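Local coordinates for enoyl-CoA hydratase/carnithine racemase (Magnetospirillum magneticum, PDB 4NEK) that is a putative enoyl-CoA hydratase/carnitine racemase of the crotonase family, probably acting on CoA-linked acyl substrates, at the interface of chains A and B. Coordinates in Å, arbitrary orientation; residue numbers count along the deposited sequence, not the author numbering. Chains: chain A/B, Enoyl-CoA hydratase/carnithine racemase.

The interface of chains A and B. Residues chain A 200, 203-204, 225, 229; chain B 132-134.
B:Val134 points its CG1 methyl into a groove between two helices of chain A, 198-208 and 215-230. Both chains are copies of one crotonase-fold protein. Members of this family commonly build trimers and hexamers, and the deposited assembly holds six copies, so the patch probably belongs to the biological oligomer.

Apolar contacts centre on that methyl. A:Ile204 CG1 lies 3.9 Å from B:Val134 CG1, and the two side chains run past each other in opposite directions. From the other helix, A:Val225 CG1 reaches B:Val134 CG1 at 4.0 Å, its side chain crossing the valine at about a right angle. The thiol sulfur of A:Cys229 also touches this methyl, again at 4.0 Å. A:Gln203 contributes little, its CB lying near the same methyl. One residue back, B:Ile133 CG2 packs on A:Cys229 CB at 4.0 Å.

Side chains of chain A also cover backbone carbonyls of the chain B loop. A:Ile200 spans two of them. Its CG2, anti to the backbone N (CG1 torsion chi1 -51°), meets B:Ile133 O at 3.4 Å. Its other branch ends in CD1, which lies 3.4 Å from B:Gly132 O. An alanine at A:Ile200 lacks both branches and would probably open a gap beside these two carbonyls, leaving the loop less firmly seated. A:Ile204 CD1 extends towards B:Ile133 O as well.

Water 1 also bridges the two chains, joining the carbonyl oxygens of A:Cys229 and B:Gly132 and lying 3.0 Å from B:Gly132 O. Within chain A, the A:Cys229 thiol makes a weak hydrogen bond to A:Val225 O, one helical turn earlier.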
ATOM      1  N   ILE A 200      29.844 -14.877 -11.501  1.00 30.26           N
ATOM      2  CA  ILE A 200      29.534 -13.939 -10.427  1.00 28.13           C
ATOM      3  C   ILE A 200      28.078 -14.045  -9.959  1.00 28.23           C
ATOM      4  O   ILE A 200      27.780 -14.066  -8.752  1.00 27.92           O
ATOM      5  CB  ILE A 200      29.711 -12.501 -10.884  1.00 29.55           C
ATOM      6  CG1 ILE A 200      31.066 -12.294 -11.529  1.00 28.57           C
ATOM      7  CG2 ILE A 200      29.516 -11.563  -9.701  1.00 31.26           C
ATOM      8  CD1 ILE A 200      32.239 -12.690 -10.660  1.00 30.12           C
ATOM      9  N   GLN A 203      27.431 -16.747  -7.604  1.00 28.02           N
ATOM     10  CA  GLN A 203      27.980 -16.490  -6.277  1.00 28.03           C
ATOM     11  C   GLN A 203      27.045 -15.573  -5.495  1.00 27.27           C
ATOM     12  O   GLN A 203      26.871 -15.717  -4.281  1.00 27.47           O
ATOM     13  CB  GLN A 203      29.340 -15.797  -6.393  1.00 31.00           C
ATOM     14  CG  GLN A 203      30.456 -16.658  -6.940  1.00 37.57           C
ATOM     15  CD  GLN A 203      30.710 -17.856  -6.052  1.00 42.13           C
ATOM     16  OE1 GLN A 203      30.901 -17.715  -4.854  1.00 49.79           O
ATOM     17  NE2 GLN A 203      30.691 -19.042  -6.631  1.00 47.92           N
ATOM     18  N   ILE A 204      26.482 -14.587  -6.184  1.00 25.50           N
ATOM     19  CA  ILE A 204      25.539 -13.685  -5.546  1.00 27.86           C
ATOM     20  C   ILE A 204      24.313 -14.453  -5.031  1.00 24.94           C
ATOM     21  O   ILE A 204      23.906 -14.275  -3.897  1.00 24.30           O
ATOM     22  CB  ILE A 204      25.116 -12.555  -6.500  1.00 28.44           C
ATOM     23  CG1 ILE A 204      26.310 -11.620  -6.682  1.00 31.10           C
ATOM     24  CG2 ILE A 204      23.953 -11.773  -5.916  1.00 28.66           C
ATOM     25  CD1 ILE A 204      26.065 -10.494  -7.659  1.00 28.81           C
ATOM     26  N   VAL A 225      34.801 -13.817  -0.902  1.00 33.58           N
ATOM     27  CA  VAL A 225      34.359 -14.005  -2.291  1.00 31.29           C
ATOM     28  C   VAL A 225      34.713 -12.775  -3.143  1.00 32.69           C
ATOM     29  O   VAL A 225      35.294 -12.885  -4.225  1.00 30.61           O
ATOM     30  CB  VAL A 225      32.854 -14.204  -2.362  1.00 30.65           C
ATOM     31  CG1 VAL A 225      32.414 -14.310  -3.808  1.00 30.56           C
ATOM     32  CG2 VAL A 225      32.449 -15.431  -1.570  1.00 29.18           C
ATOM     33  N   CYS A 229      36.783 -11.857  -6.923  1.00 41.92           N
ATOM     34  CA  CYS A 229      36.240 -11.098  -8.059  1.00 42.89           C
ATOM     35  C   CYS A 229      37.105  -9.995  -8.606  1.00 42.59           C
ATOM     36  O   CYS A 229      37.042  -9.671  -9.803  1.00 44.72           O
ATOM     37  CB  CYS A 229      34.913 -10.450  -7.675  1.00 48.83           C
ATOM     38  SG  CYS A 229      33.681 -11.680  -7.168  1.00 51.45           S
TER
ATOM     39  N   GLY B 132      30.765  -6.995 -12.384  1.00 39.17           N
ATOM     40  CA  GLY B 132      31.418  -8.288 -12.161  1.00 38.37           C
ATOM     41  C   GLY B 132      31.850  -8.571 -10.723  1.00 38.31           C
ATOM     42  O   GLY B 132      32.794  -9.337 -10.480  1.00 38.77           O
ATOM     43  N   ILE B 133      31.193  -7.948  -9.759  1.00 34.77           N
ATOM     44  CA  ILE B 133      31.522  -8.210  -8.375  1.00 36.14           C
ATOM     45  C   ILE B 133      30.285  -8.578  -7.555  1.00 37.13           C
ATOM     46  O   ILE B 133      29.179  -8.568  -8.055  1.00 29.55           O
ATOM     47  CB  ILE B 133      32.270  -7.028  -7.771  1.00 39.13           C
ATOM     48  CG1 ILE B 133      31.414  -5.778  -7.802  1.00 42.37           C
ATOM     49  CG2 ILE B 133      33.549  -6.777  -8.570  1.00 43.56           C
ATOM     50  CD1 ILE B 133      32.060  -4.582  -7.128  1.00 42.68           C
ATOM     51  N   VAL B 134      30.503  -8.904  -6.290  1.00 36.41           N
ATOM     52  CA  VAL B 134      29.438  -9.245  -5.396  1.00 32.32           C
ATOM     53  C   VAL B 134      29.152  -8.151  -4.385  1.00 35.15           C
ATOM     54  O   VAL B 134      29.949  -7.248  -4.163  1.00 32.74           O
ATOM     55  CB  VAL B 134      29.728 -10.556  -4.637  1.00 32.38           C
ATOM     56  CG1 VAL B 134      30.034 -11.678  -5.633  1.00 31.64           C
ATOM     57  CG2 VAL B 134      30.840 -10.377  -3.598  1.00 30.07           C
TER
HETATM   58  O   HOH W   1      35.204 -10.546 -11.753  1.00 31.33           O